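Local coordinates for bifunctional thiamine biosynthesis protein ThiDN (Methanocaldococcus jannaschii DSM 2661, PDB 2PHP), which probably phosphorylates hydroxymethylpyrimidine and its phosphate and, through the C-terminal ThiN domain present here, joins pyrimidine and thiazole units into thiamine phosphate, at residues I6-V11 / E39-P44; P31-N36 / T54-K59; C96-Y101 / E157-V162; K112-S117 / E139-V144. One frame throughout, in Å; residues are numbered along the deposited sequence.

Interaction 1: residues I6-V11 / E39-P44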
loop_
_atom_site.group_PDB
_atom_site.type_symbol
_atom_site.label_atom_id
_atom_site.label_comp_id
_atom_site.label_asym_id
_atom_site.label_seq_id
_atom_site.Cartn_x
_atom_site.Cartn_y
_atom_site.Cartn_z
ATOM N N ILE B 6 11.224 28.760 5.511
ATOM C CA ILE B 6 10.777 27.599 4.758
ATOM C C ILE B 6 11.920 26.626 4.525
ATOM O O ILE B 6 12.725 26.803 3.611
ATOM C CB ILE B 6 10.168 28.012 3.409
ATOM C CG1 ILE B 6 8.998 28.975 3.648
ATOM C CG2 ILE B 6 9.683 26.773 2.649
ATOM C CD1 ILE B 6 8.311 29.479 2.379
ATOM N N ASN B 7 11.992 25.600 5.365
ATOM C CA ASN B 7 13.037 24.603 5.235
ATOM C C ASN B 7 12.420 23.300 4.716
ATOM O O ASN B 7 11.239 23.260 4.371
ATOM C CB ASN B 7 13.728 24.384 6.585
ATOM C CG ASN B 7 12.750 24.063 7.695
ATOM O OD1 ASN B 7 11.563 23.841 7.450
ATOM N ND2 ASN B 7 13.245 24.029 8.926
ATOM N N LYS B 8 13.216 22.242 4.651
ATOM C CA LYS B 8 12.709 20.970 4.150
ATOM C C LYS B 8 11.524 20.424 4.934
ATOM O O LYS B 8 10.611 19.841 4.351
ATOM C CB LYS B 8 13.827 19.929 4.110
ATOM C CG LYS B 8 14.834 20.166 3.001
ATOM C CD LYS B 8 15.858 19.048 2.954
ATOM C CE LYS B 8 16.829 19.237 1.808
ATOM N NZ LYS B 8 17.808 18.110 1.713
ATOM N N GLU B 9 11.536 20.608 6.252
ATOM C CA GLU B 9 10.446 20.118 7.088
ATOM C C GLU B 9 9.145 20.804 6.677
ATOM O O GLU B 9 8.100 20.163 6.541
ATOM C CB GLU B 9 10.733 20.405 8.566
ATOM C CG GLU B 9 9.690 19.840 9.517
ATOM C CD GLU B 9 9.934 20.231 10.968
ATOM O OE1 GLU B 9 11.112 20.374 11.366
ATOM O OE2 GLU B 9 8.944 20.379 11.713
ATOM N N LYS B 10 9.206 22.116 6.489
ATOM C CA LYS B 10 8.014 22.845 6.087
ATOM C C LYS B 10 7.448 22.301 4.778
ATOM O O LYS B 10 6.242 22.096 4.648
ATOM C CB LYS B 10 8.312 24.341 5.959
ATOM C CG LYS B 10 7.108 25.180 5.555
ATOM C CD LYS B 10 6.094 25.272 6.685
ATOM C CE LYS B 10 4.892 26.111 6.281
ATOM N NZ LYS B 10 3.890 26.210 7.378
ATOM N N VAL B 11 8.324 22.065 3.804
ATOM C CA VAL B 11 7.907 21.537 2.506
ATOM C C VAL B 11 7.268 20.151 2.644
ATOM O O VAL B 11 6.205 19.889 2.073
ATOM C CB VAL B 11 9.103 21.446 1.532
ATOM C CG1 VAL B 11 8.717 20.643 0.287
ATOM C CG2 VAL B 11 9.552 22.852 1.126
ATOM N N GLU B 39 6.629 20.304 -4.463
ATOM C CA GLU B 39 6.851 21.599 -3.840
ATOM C C GLU B 39 8.347 21.740 -3.613
ATOM O O GLU B 39 9.030 20.777 -3.239
ATOM C CB GLU B 39 6.106 21.705 -2.511
ATOM C CG GLU B 39 6.087 23.126 -1.935
ATOM C CD GLU B 39 5.328 23.221 -0.616
ATOM O OE1 GLU B 39 4.151 22.790 -0.565
ATOM O OE2 GLU B 39 5.902 23.737 0.374
ATOM N N SER B 40 8.855 22.946 -3.845
ATOM C CA SER B 40 10.273 23.207 -3.681
ATOM C C SER B 40 10.566 24.136 -2.523
ATOM O O SER B 40 9.671 24.790 -1.967
ATOM C CB SER B 40 10.834 23.865 -4.934
ATOM O OG SER B 40 10.395 25.213 -4.999
ATOM N N LEU B 41 11.846 24.184 -2.173
ATOM C CA LEU B 41 12.326 25.087 -1.145
ATOM C C LEU B 41 12.390 26.413 -1.904
ATOM O O LEU B 41 12.348 26.433 -3.145
ATOM C CB LEU B 41 13.734 24.684 -0.712
ATOM C CG LEU B 41 13.922 23.448 0.165
ATOM C CD1 LEU B 41 15.399 23.043 0.157
ATOM C CD2 LEU B 41 13.437 23.749 1.583
ATOM N N PRO B 42 12.484 27.539 -1.186
ATOM C CA PRO B 42 12.557 28.815 -1.908
ATOM C C PRO B 42 13.836 28.850 -2.759
ATOM O O PRO B 42 14.848 28.265 -2.373
ATOM C CB PRO B 42 12.575 29.847 -0.776
ATOM C CG PRO B 42 11.808 29.146 0.327
ATOM C CD PRO B 42 12.364 27.751 0.266
ATOM N N PHE B 43 13.781 29.513 -3.914
ATOM C CA PHE B 43 14.938 29.620 -4.805
ATOM C C PHE B 43 15.618 28.264 -5.031
ATOM O O PHE B 43 16.814 28.102 -4.769
ATOM C CB PHE B 43 15.948 30.618 -4.219
ATOM C CG PHE B 43 15.371 31.991 -3.994
ATOM C CD1 PHE B 43 15.112 32.838 -5.073
ATOM C CD2 PHE B 43 15.001 32.403 -2.717
ATOM C CE1 PHE B 43 14.486 34.068 -4.882
ATOM C CE2 PHE B 43 14.373 33.634 -2.522
ATOM C CZ PHE B 43 14.115 34.465 -3.614
ATOM N N PRO B 44 14.866 27.273 -5.535
ATOM C CA PRO B 44 15.451 25.946 -5.772
ATOM C C PRO B 44 16.615 25.965 -6.765
ATOM O O PRO B 44 16.538 26.616 -7.808
ATOM C CB PRO B 44 14.261 25.130 -6.274
ATOM C CG PRO B 44 13.445 26.162 -7.014
ATOM C CD PRO B 44 13.487 27.346 -6.058
#
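The capped start of helix 8-22 packs here against the end of strand 37-40, part of the mixed sheet of the ThiN domain. N7 is the N-cap residue. Its OD1 accepts from K10 N at 3.1 Å, with the donor in the carbonyl plane and an N-H...O angle of 162°. The two segments share no hydrogen bond, so the contact rests on packing.

The tight part lies at L41 and V11. L41 CG is anti to its own carbonyl carbon (chi1 -74°), and CD2 is set against the backbone at the helix start. L41 CD2 is 3.3 Å from N7 C and 3.4 Å from K8 N. V11 uses both methyls. V11 CG1 meets E39 O at 3.5 Å, while CG2 sits near S40 O, L41 CD2 and E39 OE2. The side chains of V11 and E39 run alongside each other, head to tail. The carboxylate of E39 is fixed by A167 N, N14 ND2 and a salt bridge to R94. An alanine at V11 would lose both methyls and would probably loosen the fit between the first helix turn and the strand end.

The more open side holds K8, which is exposed, and the partly exposed I6 and P42. K8 CG comes to 4.1 Å from L41 CD1. The extended chain then leads away and makes a cation-pi contact with F73. I6 meets P42 at a slant. I6 CB lies 3.7 Å from P42 CG, and the ring atom P42 CD rests 3.5 Å from I6 O.

Interaction 2: residues P31-N36 / T54-K59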
loop_
_atom_site.group_PDB
_atom_site.type_symbol
_atom_site.label_atom_id
_atom_site.label_comp_id
_atom_site.label_asym_id
_atom_site.label_seq_id
_atom_site.Cartn_x
_atom_site.Cartn_y
_atom_site.Cartn_z
ATOM N N PRO B 31 -4.884 11.947 -15.182
ATOM C CA PRO B 31 -4.459 11.637 -16.551
ATOM C C PRO B 31 -4.001 10.183 -16.652
ATOM O O PRO B 31 -3.794 9.522 -15.633
ATOM C CB PRO B 31 -3.318 12.615 -16.788
ATOM C CG PRO B 31 -2.691 12.708 -15.433
ATOM C CD PRO B 31 -3.887 12.788 -14.495
ATOM N N GLU B 32 -3.845 9.696 -17.878
ATOM C CA GLU B 32 -3.415 8.324 -18.098
ATOM C C GLU B 32 -2.028 8.064 -17.548
ATOM O O GLU B 32 -1.717 6.943 -17.152
ATOM C CB GLU B 32 -3.458 7.974 -19.588
ATOM C CG GLU B 32 -4.859 7.740 -20.085
ATOM C CD GLU B 32 -5.603 6.756 -19.199
ATOM O OE1 GLU B 32 -5.152 5.592 -19.101
ATOM O OE2 GLU B 32 -6.630 7.147 -18.591
ATOM N N VAL B 33 -1.190 9.095 -17.519
ATOM C CA VAL B 33 0.158 8.923 -16.999
ATOM C C VAL B 33 0.207 9.129 -15.486
ATOM O O VAL B 33 1.277 9.050 -14.874
ATOM C CB VAL B 33 1.156 9.878 -17.676
ATOM C CG1 VAL B 33 1.254 9.537 -19.144
ATOM C CG2 VAL B 33 0.728 11.331 -17.474
ATOM N N GLY B 34 -0.957 9.380 -14.892
ATOM C CA GLY B 34 -1.029 9.590 -13.458
ATOM C C GLY B 34 -0.627 11.002 -13.074
ATOM O O GLY B 34 0.027 11.698 -13.845
ATOM N N SER B 35 -1.008 11.426 -11.874
ATOM C CA SER B 35 -0.669 12.765 -11.407
ATOM C C SER B 35 0.380 12.720 -10.311
ATOM O O SER B 35 0.574 11.697 -9.659
ATOM C CB SER B 35 -1.897 13.468 -10.824
ATOM O OG SER B 35 -2.939 13.586 -11.763
ATOM N N ASN B 36 1.054 13.843 -10.107
ATOM C CA ASN B 36 2.020 13.938 -9.023
ATOM C C ASN B 36 1.917 15.363 -8.504
ATOM O O ASN B 36 1.424 16.250 -9.204
ATOM C CB ASN B 36 3.447 13.652 -9.504
ATOM C CG ASN B 36 4.383 13.251 -8.351
ATOM O OD1 ASN B 36 4.065 13.451 -7.169
ATOM N ND2 ASN B 36 5.537 12.690 -8.694
ATOM N N THR B 54 7.268 9.407 -4.955
ATOM C CA THR B 54 8.228 8.551 -5.643
ATOM C C THR B 54 7.434 7.738 -6.670
ATOM O O THR B 54 7.983 7.239 -7.645
ATOM C CB THR B 54 8.949 7.617 -4.640
ATOM O OG1 THR B 54 7.981 6.997 -3.783
ATOM C CG2 THR B 54 9.945 8.410 -3.790
ATOM N N GLY B 55 6.131 7.615 -6.432
ATOM C CA GLY B 55 5.255 6.920 -7.362
ATOM C C GLY B 55 4.413 8.000 -8.025
ATOM O O GLY B 55 4.953 8.997 -8.507
ATOM N N ARG B 56 3.098 7.817 -8.036
ATOM C CA ARG B 56 2.182 8.792 -8.613
ATOM C C ARG B 56 0.768 8.510 -8.140
ATOM O O ARG B 56 0.530 7.522 -7.453
ATOM C CB ARG B 56 2.229 8.751 -10.145
ATOM C CG ARG B 56 3.237 9.749 -10.733
ATOM C CD ARG B 56 2.970 10.057 -12.198
ATOM N NE ARG B 56 3.766 11.200 -12.641
ATOM C CZ ARG B 56 3.606 11.833 -13.801
ATOM N NH1 ARG B 56 2.678 11.437 -14.659
ATOM N NH2 ARG B 56 4.359 12.889 -14.089
ATOM N N ILE B 57 -0.164 9.392 -8.486
ATOM C CA ILE B 57 -1.554 9.187 -8.120
ATOM C C ILE B 57 -2.197 8.578 -9.352
ATOM O O ILE B 57 -2.142 9.168 -10.434
ATOM C CB ILE B 57 -2.236 10.518 -7.765
ATOM C CG1 ILE B 57 -1.517 11.134 -6.563
ATOM C CG2 ILE B 57 -3.714 10.278 -7.447
ATOM C CD1 ILE B 57 -1.893 12.555 -6.274
ATOM N N ILE B 58 -2.766 7.385 -9.208
ATOM C CA ILE B 58 -3.381 6.706 -10.343
ATOM C C ILE B 58 -4.809 6.252 -10.079
ATOM O O ILE B 58 -5.248 6.143 -8.929
ATOM C CB ILE B 58 -2.543 5.473 -10.784
ATOM C CG1 ILE B 58 -2.546 4.413 -9.681
ATOM C CG2 ILE B 58 -1.102 5.891 -11.090
ATOM C CD1 ILE B 58 -1.877 3.099 -10.104
ATOM N N LYS B 59 -5.529 5.972 -11.159
ATOM C CA LYS B 59 -6.916 5.544 -11.041
ATOM C C LYS B 59 -7.056 4.140 -10.486
ATOM O O LYS B 59 -6.231 3.269 -10.755
ATOM C CB LYS B 59 -7.622 5.598 -12.403
ATOM C CG LYS B 59 -7.944 7.005 -12.881
ATOM C CD LYS B 59 -8.734 7.000 -14.193
ATOM C CE LYS B 59 -9.125 8.425 -14.612
ATOM N NZ LYS B 59 -9.925 8.455 -15.870
#
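A type I beta turn, P31 to G34, leads into a single antiparallel bridge between S35 and I57. The two are a hydrogen-bonded pair: I57 N gives to S35 O at 2.7 Å and S35 N to I57 O at 2.9 Å. The segments run 134° apart end to end.

The side chains of R56 and V33 run alongside each other in a common direction. R56 is extended from CG to NE, which carries its guanidinium back over the turn. V33 CG2 touches R56 NH1 at 3.4 Å. R56 NH1 also donates to V33 O at 2.8 Å. This oxygen sits at the edge of the guanidinium, near its plane, yet the donor stands 65° out of the carbonyl plane. G34 O is equally near NH1, but its angle is too poor for a bond; it accepts from N98 ND2 instead. N36 CB lies obliquely to the guanidinium, and N36 OD1 is taken by L53 N. A leucine at R56 would lose the N-H groups and would probably leave the turn less firmly tied to the strand.

V33 also packs on V33 of a neighbouring subunit. E32 and K59 carry opposite charges but stay beyond salt-bridge range. The positive phi of G34 (80°) suits glycine. Independently, a CB there would point toward the other segment and press on I57 O, which already lies 3.2 Å from G34 CA.

Interaction 3: residues C96-Y101 / E157-V162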
loop_
_atom_site.group_PDB
_atom_site.type_symbol
_atom_site.label_atom_id
_atom_site.label_comp_id
_atom_site.label_asym_id
_atom_site.label_seq_id
_atom_site.Cartn_x
_atom_site.Cartn_y
_atom_site.Cartn_z
ATOM N N CYS B 96 3.432 22.636 -7.750
ATOM C CA CYS B 96 2.713 22.293 -8.969
ATOM C C CYS B 96 2.175 20.862 -8.948
ATOM O O CYS B 96 2.788 19.954 -8.379
ATOM C CB CYS B 96 3.636 22.472 -10.177
ATOM S SG CYS B 96 2.935 21.950 -11.770
HETATM N N MSE B 97 1.016 20.680 -9.575
HETATM C CA MSE B 97 0.381 19.370 -9.682
HETATM C C MSE B 97 -0.206 19.247 -11.080
HETATM O O MSE B 97 -0.869 20.173 -11.549
HETATM C CB MSE B 97 -0.745 19.223 -8.660
HETATM C CG MSE B 97 -1.547 17.951 -8.852
HETATM SE SE MSE B 97 -2.861 17.690 -7.472
HETATM C CE MSE B 97 -3.400 15.871 -7.858
ATOM N N ASN B 98 0.032 18.123 -11.751
ATOM C CA ASN B 98 -0.525 17.942 -13.085
ATOM C C ASN B 98 -1.824 17.158 -12.984
ATOM O O ASN B 98 -1.905 16.190 -12.231
ATOM C CB ASN B 98 0.463 17.221 -14.008
ATOM C CG ASN B 98 0.766 15.797 -13.561
ATOM O OD1 ASN B 98 1.341 15.577 -12.492
ATOM N ND2 ASN B 98 0.377 14.823 -14.382
ATOM N N ILE B 99 -2.846 17.598 -13.720
ATOM C CA ILE B 99 -4.143 16.927 -13.718
ATOM C C ILE B 99 -4.645 16.723 -15.144
ATOM O O ILE B 99 -4.127 17.324 -16.092
ATOM C CB ILE B 99 -5.200 17.720 -12.917
ATOM C CG1 ILE B 99 -5.536 19.028 -13.633
ATOM C CG2 ILE B 99 -4.677 18.011 -11.515
ATOM C CD1 ILE B 99 -6.595 19.845 -12.903
ATOM N N LYS B 100 -5.641 15.861 -15.291
ATOM C CA LYS B 100 -6.185 15.560 -16.602
ATOM C C LYS B 100 -6.711 16.802 -17.326
ATOM O O LYS B 100 -7.306 17.702 -16.723
ATOM C CB LYS B 100 -7.283 14.514 -16.463
ATOM C CG LYS B 100 -7.872 14.045 -17.770
ATOM C CD LYS B 100 -9.088 13.170 -17.515
ATOM C CE LYS B 100 -9.612 12.564 -18.808
ATOM N NZ LYS B 100 -10.835 11.768 -18.533
ATOM N N TYR B 101 -6.473 16.843 -18.631
ATOM C CA TYR B 101 -6.896 17.957 -19.465
ATOM C C TYR B 101 -8.293 17.774 -20.048
ATOM O O TYR B 101 -8.727 16.656 -20.288
ATOM C CB TYR B 101 -5.907 18.132 -20.614
ATOM C CG TYR B 101 -6.407 19.055 -21.702
ATOM C CD1 TYR B 101 -6.268 20.441 -21.590
ATOM C CD2 TYR B 101 -7.011 18.543 -22.851
ATOM C CE1 TYR B 101 -6.711 21.290 -22.597
ATOM C CE2 TYR B 101 -7.458 19.382 -23.863
ATOM C CZ TYR B 101 -7.302 20.754 -23.733
ATOM O OH TYR B 101 -7.710 21.592 -24.750
ATOM N N GLU B 157 -0.144 12.869 -24.119
ATOM C CA GLU B 157 -1.512 13.210 -23.782
ATOM C C GLU B 157 -1.560 14.654 -23.278
ATOM O O GLU B 157 -0.625 15.119 -22.625
ATOM C CB GLU B 157 -2.040 12.227 -22.728
ATOM C CG GLU B 157 -2.226 12.790 -21.330
ATOM C CD GLU B 157 -2.614 11.711 -20.325
ATOM O OE1 GLU B 157 -1.764 10.850 -20.012
ATOM O OE2 GLU B 157 -3.771 11.716 -19.856
ATOM N N PRO B 158 -2.635 15.393 -23.607
ATOM C CA PRO B 158 -2.758 16.785 -23.160
ATOM C C PRO B 158 -2.704 16.876 -21.628
ATOM O O PRO B 158 -2.955 15.884 -20.940
ATOM C CB PRO B 158 -4.108 17.220 -23.742
ATOM C CG PRO B 158 -4.868 15.933 -23.869
ATOM C CD PRO B 158 -3.813 14.992 -24.391
HETATM N N MSE B 159 -2.388 18.057 -21.098
HETATM C CA MSE B 159 -2.272 18.210 -19.648
HETATM C C MSE B 159 -2.612 19.589 -19.100
HETATM O O MSE B 159 -2.409 20.598 -19.766
HETATM C CB MSE B 159 -0.836 17.893 -19.212
HETATM C CG MSE B 159 -0.688 17.541 -17.737
HETATM SE SE MSE B 159 -1.422 15.763 -17.431
HETATM C CE MSE B 159 -0.296 14.826 -18.703
ATOM N N ILE B 160 -3.125 19.619 -17.873
ATOM C CA ILE B 160 -3.414 20.875 -17.189
ATOM C C ILE B 160 -2.492 20.874 -15.974
ATOM O O ILE B 160 -2.490 19.930 -15.186
ATOM C CB ILE B 160 -4.864 20.975 -16.674
ATOM C CG1 ILE B 160 -5.832 21.189 -17.839
ATOM C CG2 ILE B 160 -4.973 22.142 -15.684
ATOM C CD1 ILE B 160 -7.288 21.127 -17.431
ATOM N N ARG B 161 -1.693 21.919 -15.833
ATOM C CA ARG B 161 -0.783 22.015 -14.704
ATOM C C ARG B 161 -1.215 23.181 -13.809
ATOM O O ARG B 161 -1.317 24.320 -14.262
ATOM C CB ARG B 161 0.649 22.193 -15.224
ATOM C CG ARG B 161 1.039 21.107 -16.229
ATOM C CD ARG B 161 2.356 21.383 -16.934
ATOM N NE ARG B 161 2.664 20.333 -17.910
ATOM C CZ ARG B 161 2.126 20.247 -19.126
ATOM N NH1 ARG B 161 1.249 21.158 -19.545
ATOM N NH2 ARG B 161 2.441 19.228 -19.913
ATOM N N VAL B 162 -1.503 22.873 -12.545
ATOM C CA VAL B 162 -1.931 23.863 -11.564
ATOM C C VAL B 162 -0.726 24.274 -10.704
ATOM O O VAL B 162 -0.057 23.425 -10.116
ATOM C CB VAL B 162 -3.065 23.286 -10.666
ATOM C CG1 VAL B 162 -3.487 24.301 -9.618
ATOM C CG2 VAL B 162 -4.269 22.891 -11.535
HETATM O O HOH W 1 -4.930 14.563 -19.781
#
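Four backbone hydrogen bonds join the segments. M97 and V162 exchange two, and so do I99 and I160. The straightest is I99 N to I160 O, 2.8 Å long with an N-H...O angle of 176°; it lies nearly along the C=O axis. Between these pairs stands the non-hydrogen-bonded pair N98 and R161.

Apolar side chains of I99, I160 and V162 meet on one face. I99 CG1 is wedged between its own backbone N and carbonyl carbon (chi1 68°). This brings it 3.7 Å from I160 CB, and I99 CD1 reaches V162 CG2. These are neighbouring antiparallel strands, 95-100 and 159-164, inside the seven-stranded mixed sheet of the ThiN domain. Helix 167-185 covers M97 and V162; helix 77-87 covers N98 and R161 on the other face. Y101 stands roughly perpendicular to P158, with Y101 CD2 3.3 Å from P158 CB, while I160 CG1 meets the ring edge.

M159, a selenomethionine bent at chi2 and chi3, places SE 3.4 Å from I99 O. SE only packs beside the N98 amide, whose OD1 accepts from N36 N and whose ND2 donates to G34 O. M159 CB lies over one face of the R161 guanidinium, toward its rim; NH1 forms a salt bridge with D150 OD1.

One water bridges the ends. It accepts from Y101 N and donates to E157 OE2 and, at 2.6 Å, to P158 O.

Interaction 4: residues K112-S117 / E139-V144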
loop_
_atom_site.group_PDB
_atom_site.type_symbol
_atom_site.label_atom_id
_atom_site.label_comp_id
_atom_site.label_asym_id
_atom_site.label_seq_id
_atom_site.Cartn_x
_atom_site.Cartn_y
_atom_site.Cartn_z
ATOM N N LYS B 112 -12.315 32.096 -13.907
ATOM C CA LYS B 112 -12.000 32.035 -12.476
ATOM C C LYS B 112 -10.498 31.920 -12.199
ATOM O O LYS B 112 -10.046 32.111 -11.067
ATOM C CB LYS B 112 -12.720 30.840 -11.843
ATOM C CG LYS B 112 -14.223 30.875 -12.033
ATOM C CD LYS B 112 -14.876 29.569 -11.604
ATOM C CE LYS B 112 -16.353 29.590 -11.995
ATOM N NZ LYS B 112 -17.128 28.457 -11.419
ATOM N N PHE B 113 -9.729 31.616 -13.237
ATOM C CA PHE B 113 -8.290 31.452 -13.082
ATOM C C PHE B 113 -7.488 32.111 -14.193
ATOM O O PHE B 113 -7.995 32.333 -15.293
ATOM C CB PHE B 113 -7.942 29.956 -13.060
ATOM C CG PHE B 113 -8.453 29.229 -11.856
ATOM C CD1 PHE B 113 -7.826 29.376 -10.623
ATOM C CD2 PHE B 113 -9.561 28.394 -11.947
ATOM C CE1 PHE B 113 -8.293 28.698 -9.497
ATOM C CE2 PHE B 113 -10.036 27.713 -10.825
ATOM C CZ PHE B 113 -9.398 27.867 -9.598
ATOM N N ALA B 114 -6.234 32.428 -13.885
ATOM C CA ALA B 114 -5.324 32.999 -14.865
ATOM C C ALA B 114 -4.812 31.762 -15.589
ATOM O O ALA B 114 -4.253 30.858 -14.965
ATOM C CB ALA B 114 -4.178 33.717 -14.176
ATOM N N VAL B 115 -5.014 31.719 -16.901
ATOM C CA VAL B 115 -4.609 30.577 -17.711
ATOM C C VAL B 115 -3.678 30.972 -18.856
ATOM O O VAL B 115 -3.828 32.032 -19.464
ATOM C CB VAL B 115 -5.852 29.876 -18.319
ATOM C CG1 VAL B 115 -5.449 28.575 -18.991
ATOM C CG2 VAL B 115 -6.891 29.628 -17.242
ATOM N N SER B 116 -2.714 30.106 -19.141
ATOM C CA SER B 116 -1.775 30.326 -20.224
ATOM C C SER B 116 -1.407 28.947 -20.761
ATOM O O SER B 116 -1.758 27.931 -20.162
ATOM C CB SER B 116 -0.534 31.065 -19.722
ATOM O OG SER B 116 0.328 31.379 -20.799
ATOM N N SER B 117 -0.696 28.901 -21.880
ATOM C CA SER B 117 -0.340 27.617 -22.465
ATOM C C SER B 117 0.852 27.673 -23.419
ATOM O O SER B 117 1.488 28.714 -23.583
ATOM C CB SER B 117 -1.556 27.063 -23.203
ATOM O OG SER B 117 -1.998 27.990 -24.178
ATOM N N GLU B 139 5.996 33.862 -20.263
ATOM C CA GLU B 139 6.329 35.078 -21.007
ATOM C C GLU B 139 5.080 35.579 -21.730
ATOM O O GLU B 139 4.863 36.781 -21.856
ATOM C CB GLU B 139 7.448 34.807 -22.025
ATOM C CG GLU B 139 8.718 34.236 -21.405
ATOM C CD GLU B 139 9.873 34.132 -22.390
ATOM O OE1 GLU B 139 9.637 33.753 -23.558
ATOM O OE2 GLU B 139 11.025 34.416 -21.990
ATOM N N LYS B 140 4.253 34.646 -22.190
ATOM C CA LYS B 140 3.024 34.988 -22.896
ATOM C C LYS B 140 1.990 35.608 -21.957
ATOM O O LYS B 140 1.184 36.442 -22.374
ATOM C CB LYS B 140 2.436 33.735 -23.552
ATOM C CG LYS B 140 1.091 33.961 -24.216
ATOM C CD LYS B 140 0.371 32.648 -24.531
ATOM C CE LYS B 140 0.990 31.879 -25.702
ATOM N NZ LYS B 140 2.376 31.387 -25.455
ATOM N N PHE B 141 2.017 35.199 -20.691
ATOM C CA PHE B 141 1.076 35.702 -19.694
ATOM C C PHE B 141 1.612 36.937 -18.973
ATOM O O PHE B 141 0.845 37.704 -18.386
ATOM C CB PHE B 141 0.782 34.600 -18.673
ATOM C CG PHE B 141 -0.152 35.014 -17.574
ATOM C CD1 PHE B 141 -1.511 35.189 -17.822
ATOM C CD2 PHE B 141 0.326 35.218 -16.282
ATOM C CE1 PHE B 141 -2.384 35.562 -16.798
ATOM C CE2 PHE B 141 -0.537 35.591 -15.250
ATOM C CZ PHE B 141 -1.897 35.763 -15.508
ATOM N N GLY B 142 2.925 37.125 -19.018
ATOM C CA GLY B 142 3.533 38.261 -18.349
ATOM C C GLY B 142 3.739 37.952 -16.876
ATOM O O GLY B 142 3.764 38.854 -16.032
ATOM N N GLY B 143 3.888 36.664 -16.575
ATOM C CA GLY B 143 4.087 36.218 -15.207
ATOM C C GLY B 143 3.716 34.751 -15.069
ATOM O O GLY B 143 3.599 34.043 -16.071
ATOM N N VAL B 144 3.526 34.293 -13.835
ATOM C CA VAL B 144 3.156 32.903 -13.574
ATOM C C VAL B 144 1.650 32.829 -13.355
ATOM O O VAL B 144 1.120 33.436 -12.428
ATOM C CB VAL B 144 3.878 32.361 -12.319
ATOM C CG1 VAL B 144 3.445 30.930 -12.045
ATOM C CG2 VAL B 144 5.384 32.445 -12.516
#
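S116 OG is the best-held polar atom, and one hydrogen bond grips it. Its acceptor is A137 O, on helix 129-141. OG is anti to the backbone N (chi1 -175°), which turns the hydroxyl to the helix. Two carbons of the helix end lie beside the same oxygen: K140 CD and F141 CB are each 3.9 Å from S116 OG. S116 is buried, and this bond gives its hydroxyl a partner for the proton.

The next polar atom is held less well. K140 NZ gives a weak hydrogen bond to S117 O at 3.4 Å. The lysine first leaves with CG anti to its backbone N, then bends at chi3 and chi4. The bends bring CE and NZ round to the strand. K140 is exposed, so water would probably compete for this bond.

The contact belongs to a beta-alpha-beta unit. Strand 115-117 leads through helix 129-141 to strand 147-150, its parallel neighbour in the sheet. The last turn of that helix rests here on the first strand. V115 points away from the helix end and packs on Y149. F113 packs on helix 167-185.

The apolar part is small. F141 CG is anti to the backbone N (chi1 179°), so the ring reaches to A114, just before the strand. The ring tip does the touching: F141 CZ is 3.3 Å from A114 CB, and CE1 is 3.7 Å from that same methyl. A114 CB approaches the ring obliquely. The chain then leaves the helix at G142 with positive phi, and G143 C lies in plane at the ring edge of F141.

Overall arrangement
Interactions 1, 3 and 4 all reach the seven-stranded sheet. Interaction 3 lies near its middle, about 6 Å from the centre of the chain. Interactions 1 and 4 lie farther out, their centres about 24 Å apart. Interactions 2 and 3 touch directly, with centres about 11 Å apart. N36 N is 3.0 Å from N98 OD1, and E32 N is 2.8 Å from E157 OE2; both are probable hydrogen bonds. Segment 31-36 is followed closely by segment 39-44, and the segments of interactions 1 and 2 alternate along the chain. Interactions 2 and 3 also meet a third subunit, whereas no other subunit touches interaction 4. No substrate is bound among the four contacts to mark the active site.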